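PDB 3K85: D-glycero-D-manno-heptose 1-phosphate kinase from Bacteroides thetaiotaomicron, which probably transfers phosphate from ATP to a sugar substrate, likely a heptose 1-phosphate. Local coordinates for residues A8-G13 with S116-V121; G29-N34 with S238-K243. One frame throughout, in Å; residues are numbered along the deposited sequence.

Contact 1 of 2, residues A8-G13 with S116-V121; sequences APLRLG and SSTMVV
T118 reaches out from its helix with both branches, and the strand meets them with A8, P9 and L10. T118 OG1 lies 3.0 Å from P9 O, close enough for a hydrogen bond, while the methyl T118 CG2 packs 3.3 Å from A8 O. That methyl also meets the side chain of A8, T118 CG2 to A8 CB 3.7 Å. A8 CB in turn sits 3.5 Å from T118 O, so the two residues interlock, each using side chain and backbone. From the other side L10 sends in CD2, 3.6 Å from T118 OG1, and the two side chains cross at about a right angle. V121, one turn further along the helix, adds a looser apolar touch between V121 CG1 and A8 CB at 4.5 Å.

The rotamer of T118 divides these roles: OG1 is anti to the carbonyl carbon (chi1 -73°), which puts CG2 anti to the backbone N. G114 O is a second acceptor for the hydroxyl, whose single proton cannot fully serve both carbonyls at once. An alanine here removes OG1 and CG2, and would probably cost P9 O and G114 O the hydroxyl they compete for, and open a gap beside A8.

Further out, S116 and S117 tie the start of the helix to E148, and R11 makes a salt bridge to D160 and a hydrogen bond to G112 O. The glycine-rich turn containing G112 and G114, running into this helix, is consistent with the phosphate-binding motif of GHMP kinases. The axes of segments 8-13 and 116-121 come within 7.7 Å and run nearly antiparallel, at 164°. Strand 39-47 flanks the pair, bringing A41 to T118, while helices 137-151 and 159-166 pack on V121 through A144 and A164.

Contact 2 of 2, residues G29-N34 with S238-K243; sequences GGLILN and SAIDTK
L33 and T242 make the tight end of this contact: L33 CD2 comes within 3.3 Å of T242 CG2, closer than two methyls usually sit, and 3.6 Å from K243 N. T242 turns its methyl to the strand while T242 OG1, anti to the carbonyl carbon (chi1 -61°), donates back to S238 O at 2.8 Å. That carbonyl also accepts T242 N, and the hydroxyl approaches from above its plane. At the middle A239 CB rests 3.5 Å from L31 O and 3.9 Å from L31 CB, the small side chain allowing helix and strand to come close.

The other end packs at ordinary distance and is partly open to solvent. There L31 CD1 lies 3.6 Å from I240 CG1, and Y171 of strand 169-175 packs against both residues. K243 lends only its inner part to L33; its NZ leaves for N183 of the second subunit, with Y171 as a cation-pi partner.

Residues 30-34 and 238-243 run in broadly the same direction, their axes 37° apart. This is a helix laid on the face of a mixed sheet, consistent with the two-lobed alpha/beta fold of GHMP kinases.

Starting at the N terminus, the chain lays down 8-13 on strand 4-15 and then 29-34 on strand 30-37, its antiparallel neighbour in the mixed sheet. Contact 1 closes first, when 116-121 comes back after 102 intervening residues to pack near the centre of the chain. Contact 2 opens inside that loop and closes beyond it, with 203 residues between its two segments, so the two loops cross. One thus ties helix 115-131 to the sheet, the other helix 230-246. The contact centres are about 19 Å apart, yet the strand segments meet directly, L12 O lying 3.3 Å from N34 CB, and the sheet joins both sites.

Contact 1 of 2, residues A8-G13 with S116-V121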
loop_
_atom_site.group_PDB
_atom_site.type_symbol
_atom_site.label_atom_id
_atom_site.label_comp_id
_atom_site.label_asym_id
_atom_site.label_seq_id
_atom_site.Cartn_x
_atom_site.Cartn_y
_atom_site.Cartn_z
ATOM N N ALA A 8 -9.376 -13.509 -12.477
ATOM C CA ALA A 8 -9.510 -12.642 -11.313
ATOM C C ALA A 8 -9.447 -13.510 -10.075
ATOM O O ALA A 8 -9.945 -14.632 -10.073
ATOM C CB ALA A 8 -10.843 -11.882 -11.363
ATOM N N PRO A 9 -8.839 -13.001 -8.999
ATOM C CA PRO A 9 -8.740 -13.790 -7.775
ATOM C C PRO A 9 -9.922 -13.635 -6.827
ATOM O O PRO A 9 -10.663 -12.653 -6.880
ATOM C CB PRO A 9 -7.439 -13.285 -7.159
ATOM C CG PRO A 9 -7.502 -11.820 -7.471
ATOM C CD PRO A 9 -7.994 -11.793 -8.920
ATOM N N LEU A 10 -10.094 -14.630 -5.965
ATOM C CA LEU A 10 -11.152 -14.617 -4.969
ATOM C C LEU A 10 -10.473 -13.953 -3.787
ATOM O O LEU A 10 -9.302 -13.602 -3.874
ATOM C CB LEU A 10 -11.591 -16.042 -4.617
ATOM C CG LEU A 10 -12.224 -16.866 -5.749
ATOM C CD1 LEU A 10 -12.334 -18.314 -5.306
ATOM C CD2 LEU A 10 -13.602 -16.317 -6.118
ATOM N N ARG A 11 -11.182 -13.784 -2.683
ATOM C CA ARG A 11 -10.579 -13.109 -1.554
ATOM C C ARG A 11 -11.015 -13.637 -0.208
ATOM O O ARG A 11 -11.997 -14.351 -0.100
ATOM C CB ARG A 11 -10.903 -11.618 -1.643
ATOM C CG ARG A 11 -12.397 -11.311 -1.629
ATOM C CD ARG A 11 -12.969 -11.474 -0.228
ATOM N NE ARG A 11 -14.414 -11.287 -0.170
ATOM C CZ ARG A 11 -15.240 -12.140 0.429
ATOM N NH1 ARG A 11 -14.753 -13.229 1.006
ATOM N NH2 ARG A 11 -16.543 -11.901 0.464
ATOM N N LEU A 12 -10.261 -13.264 0.815
ATOM C CA LEU A 12 -10.546 -13.641 2.185
ATOM C C LEU A 12 -10.969 -12.355 2.870
ATOM O O LEU A 12 -10.313 -11.321 2.714
ATOM C CB LEU A 12 -9.291 -14.165 2.867
ATOM C CG LEU A 12 -9.240 -15.632 3.265
ATOM C CD1 LEU A 12 -9.919 -16.501 2.218
ATOM C CD2 LEU A 12 -7.777 -16.019 3.431
ATOM N N GLY A 13 -12.070 -12.420 3.614
ATOM C CA GLY A 13 -12.541 -11.252 4.330
ATOM C C GLY A 13 -11.822 -11.254 5.661
ATOM O O GLY A 13 -12.221 -11.959 6.588
ATOM N N SER A 116 -19.056 -14.990 -7.304
ATOM C CA SER A 116 -19.849 -14.257 -8.281
ATOM C C SER A 116 -19.214 -12.930 -8.715
ATOM O O SER A 116 -19.007 -12.683 -9.904
ATOM C CB SER A 116 -21.247 -14.011 -7.699
ATOM O OG SER A 116 -22.126 -13.481 -8.675
ATOM N N SER A 117 -18.909 -12.073 -7.752
ATOM C CA SER A 117 -18.306 -10.786 -8.077
ATOM C C SER A 117 -16.961 -10.975 -8.786
ATOM O O SER A 117 -16.639 -10.270 -9.743
ATOM C CB SER A 117 -18.127 -9.975 -6.799
ATOM O OG SER A 117 -19.368 -9.846 -6.121
ATOM N N THR A 118 -16.179 -11.942 -8.325
ATOM C CA THR A 118 -14.890 -12.198 -8.941
ATOM C C THR A 118 -15.091 -12.555 -10.402
ATOM O O THR A 118 -14.381 -12.030 -11.272
ATOM C CB THR A 118 -14.148 -13.331 -8.219
ATOM O OG1 THR A 118 -13.672 -12.847 -6.961
ATOM C CG2 THR A 118 -12.975 -13.825 -9.042
HETATM N N MSE A 119 -16.073 -13.415 -10.683
HETATM C CA MSE A 119 -16.339 -13.824 -12.065
HETATM C C MSE A 119 -16.824 -12.683 -12.956
HETATM O O MSE A 119 -16.439 -12.599 -14.136
HETATM C CB MSE A 119 -17.346 -14.979 -12.112
HETATM C CG MSE A 119 -17.741 -15.388 -13.537
HETATM SE SE MSE A 119 -16.245 -15.931 -14.679
HETATM C CE MSE A 119 -15.842 -17.596 -13.755
ATOM N N VAL A 120 -17.681 -11.818 -12.413
ATOM C CA VAL A 120 -18.177 -10.665 -13.175
ATOM C C VAL A 120 -16.972 -9.782 -13.545
ATOM O O VAL A 120 -16.840 -9.337 -14.687
ATOM C CB VAL A 120 -19.189 -9.825 -12.343
ATOM C CG1 VAL A 120 -19.484 -8.503 -13.052
ATOM C CG2 VAL A 120 -20.480 -10.608 -12.145
ATOM N N VAL A 121 -16.082 -9.547 -12.585
ATOM C CA VAL A 121 -14.890 -8.747 -12.852
ATOM C C VAL A 121 -14.064 -9.422 -13.943
ATOM O O VAL A 121 -13.655 -8.790 -14.910
ATOM C CB VAL A 121 -14.009 -8.590 -11.580
ATOM C CG1 VAL A 121 -12.695 -7.838 -11.919
ATOM C CG2 VAL A 121 -14.803 -7.849 -10.495
#

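Contact 2 of 2, residues G29-N34 with S238-K243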
loop_
_atom_site.group_PDB
_atom_site.type_symbol
_atom_site.label_atom_id
_atom_site.label_comp_id
_atom_site.label_asym_id
_atom_site.label_seq_id
_atom_site.Cartn_x
_atom_site.Cartn_y
_atom_site.Cartn_z
ATOM N N GLY A 29 -20.760 4.668 7.357
ATOM C CA GLY A 29 -19.507 4.555 6.631
ATOM C C GLY A 29 -18.926 3.179 6.897
ATOM O O GLY A 29 -19.025 2.664 8.014
ATOM N N GLY A 30 -18.320 2.571 5.880
ATOM C CA GLY A 30 -17.748 1.246 6.068
ATOM C C GLY A 30 -16.228 1.172 6.051
ATOM O O GLY A 30 -15.546 2.060 5.530
ATOM N N LEU A 31 -15.700 0.100 6.635
ATOM C CA LEU A 31 -14.262 -0.118 6.682
ATOM C C LEU A 31 -13.981 -1.596 6.469
ATOM O O LEU A 31 -14.535 -2.454 7.163
ATOM C CB LEU A 31 -13.684 0.358 8.024
ATOM C CG LEU A 31 -13.601 1.878 8.171
ATOM C CD1 LEU A 31 -13.045 2.237 9.536
ATOM C CD2 LEU A 31 -12.726 2.454 7.073
ATOM N N ILE A 32 -13.124 -1.889 5.497
ATOM C CA ILE A 32 -12.797 -3.263 5.179
ATOM C C ILE A 32 -11.335 -3.592 4.917
ATOM O O ILE A 32 -10.620 -2.863 4.222
ATOM C CB ILE A 32 -13.616 -3.728 3.965
ATOM C CG1 ILE A 32 -15.012 -4.135 4.439
ATOM C CG2 ILE A 32 -12.903 -4.874 3.240
ATOM C CD1 ILE A 32 -15.879 -4.711 3.375
ATOM N N LEU A 33 -10.898 -4.713 5.476
ATOM C CA LEU A 33 -9.544 -5.194 5.257
ATOM C C LEU A 33 -9.682 -6.584 4.669
ATOM O O LEU A 33 -10.116 -7.510 5.348
ATOM C CB LEU A 33 -8.755 -5.281 6.565
ATOM C CG LEU A 33 -7.294 -5.690 6.333
ATOM C CD1 LEU A 33 -6.589 -4.588 5.565
ATOM C CD2 LEU A 33 -6.593 -5.925 7.655
ATOM N N ASN A 34 -9.342 -6.725 3.395
ATOM C CA ASN A 34 -9.415 -8.024 2.739
ATOM C C ASN A 34 -8.185 -8.251 1.859
ATOM O O ASN A 34 -7.393 -7.336 1.602
ATOM C CB ASN A 34 -10.701 -8.154 1.905
ATOM C CG ASN A 34 -10.837 -7.069 0.856
ATOM O OD1 ASN A 34 -9.844 -6.524 0.375
ATOM N ND2 ASN A 34 -12.081 -6.757 0.485
ATOM N N SER A 238 -12.892 -3.332 14.150
ATOM C CA SER A 238 -11.944 -4.420 14.001
ATOM C C SER A 238 -11.107 -4.240 12.730
ATOM O O SER A 238 -9.931 -4.595 12.704
ATOM C CB SER A 238 -12.678 -5.782 13.987
ATOM O OG SER A 238 -13.470 -5.989 12.820
ATOM N N ALA A 239 -11.704 -3.675 11.687
ATOM C CA ALA A 239 -10.971 -3.463 10.447
ATOM C C ALA A 239 -9.781 -2.562 10.752
ATOM O O ALA A 239 -8.679 -2.785 10.255
ATOM C CB ALA A 239 -11.871 -2.826 9.390
ATOM N N ILE A 240 -10.009 -1.549 11.583
ATOM C CA ILE A 240 -8.941 -0.635 11.963
ATOM C C ILE A 240 -7.882 -1.357 12.807
ATOM O O ILE A 240 -6.687 -1.220 12.554
ATOM C CB ILE A 240 -9.484 0.565 12.765
ATOM C CG1 ILE A 240 -10.389 1.416 11.870
ATOM C CG2 ILE A 240 -8.326 1.412 13.303
ATOM C CD1 ILE A 240 -11.025 2.607 12.593
ATOM N N ASP A 241 -8.318 -2.130 13.800
ATOM C CA ASP A 241 -7.377 -2.851 14.661
ATOM C C ASP A 241 -6.621 -3.927 13.889
ATOM O O ASP A 241 -5.451 -4.172 14.160
ATOM C CB ASP A 241 -8.099 -3.512 15.842
ATOM C CG ASP A 241 -9.033 -2.557 16.571
ATOM O OD1 ASP A 241 -8.670 -1.373 16.733
ATOM O OD2 ASP A 241 -10.130 -2.998 16.995
ATOM N N THR A 242 -7.298 -4.571 12.940
ATOM C CA THR A 242 -6.673 -5.624 12.154
ATOM C C THR A 242 -5.610 -5.067 11.218
ATOM O O THR A 242 -4.531 -5.648 11.091
ATOM C CB THR A 242 -7.713 -6.428 11.345
ATOM O OG1 THR A 242 -8.629 -7.057 12.248
ATOM C CG2 THR A 242 -7.030 -7.522 10.528
ATOM N N LYS A 243 -5.903 -3.939 10.578
ATOM C CA LYS A 243 -4.938 -3.322 9.675
ATOM C C LYS A 243 -3.653 -3.063 10.444
ATOM O O LYS A 243 -2.572 -3.524 10.064
ATOM C CB LYS A 243 -5.458 -1.992 9.130
ATOM C CG LYS A 243 -4.493 -1.338 8.150
ATOM C CD LYS A 243 -4.951 0.040 7.724
ATOM C CE LYS A 243 -4.904 1.021 8.881
ATOM N NZ LYS A 243 -5.153 2.408 8.409
#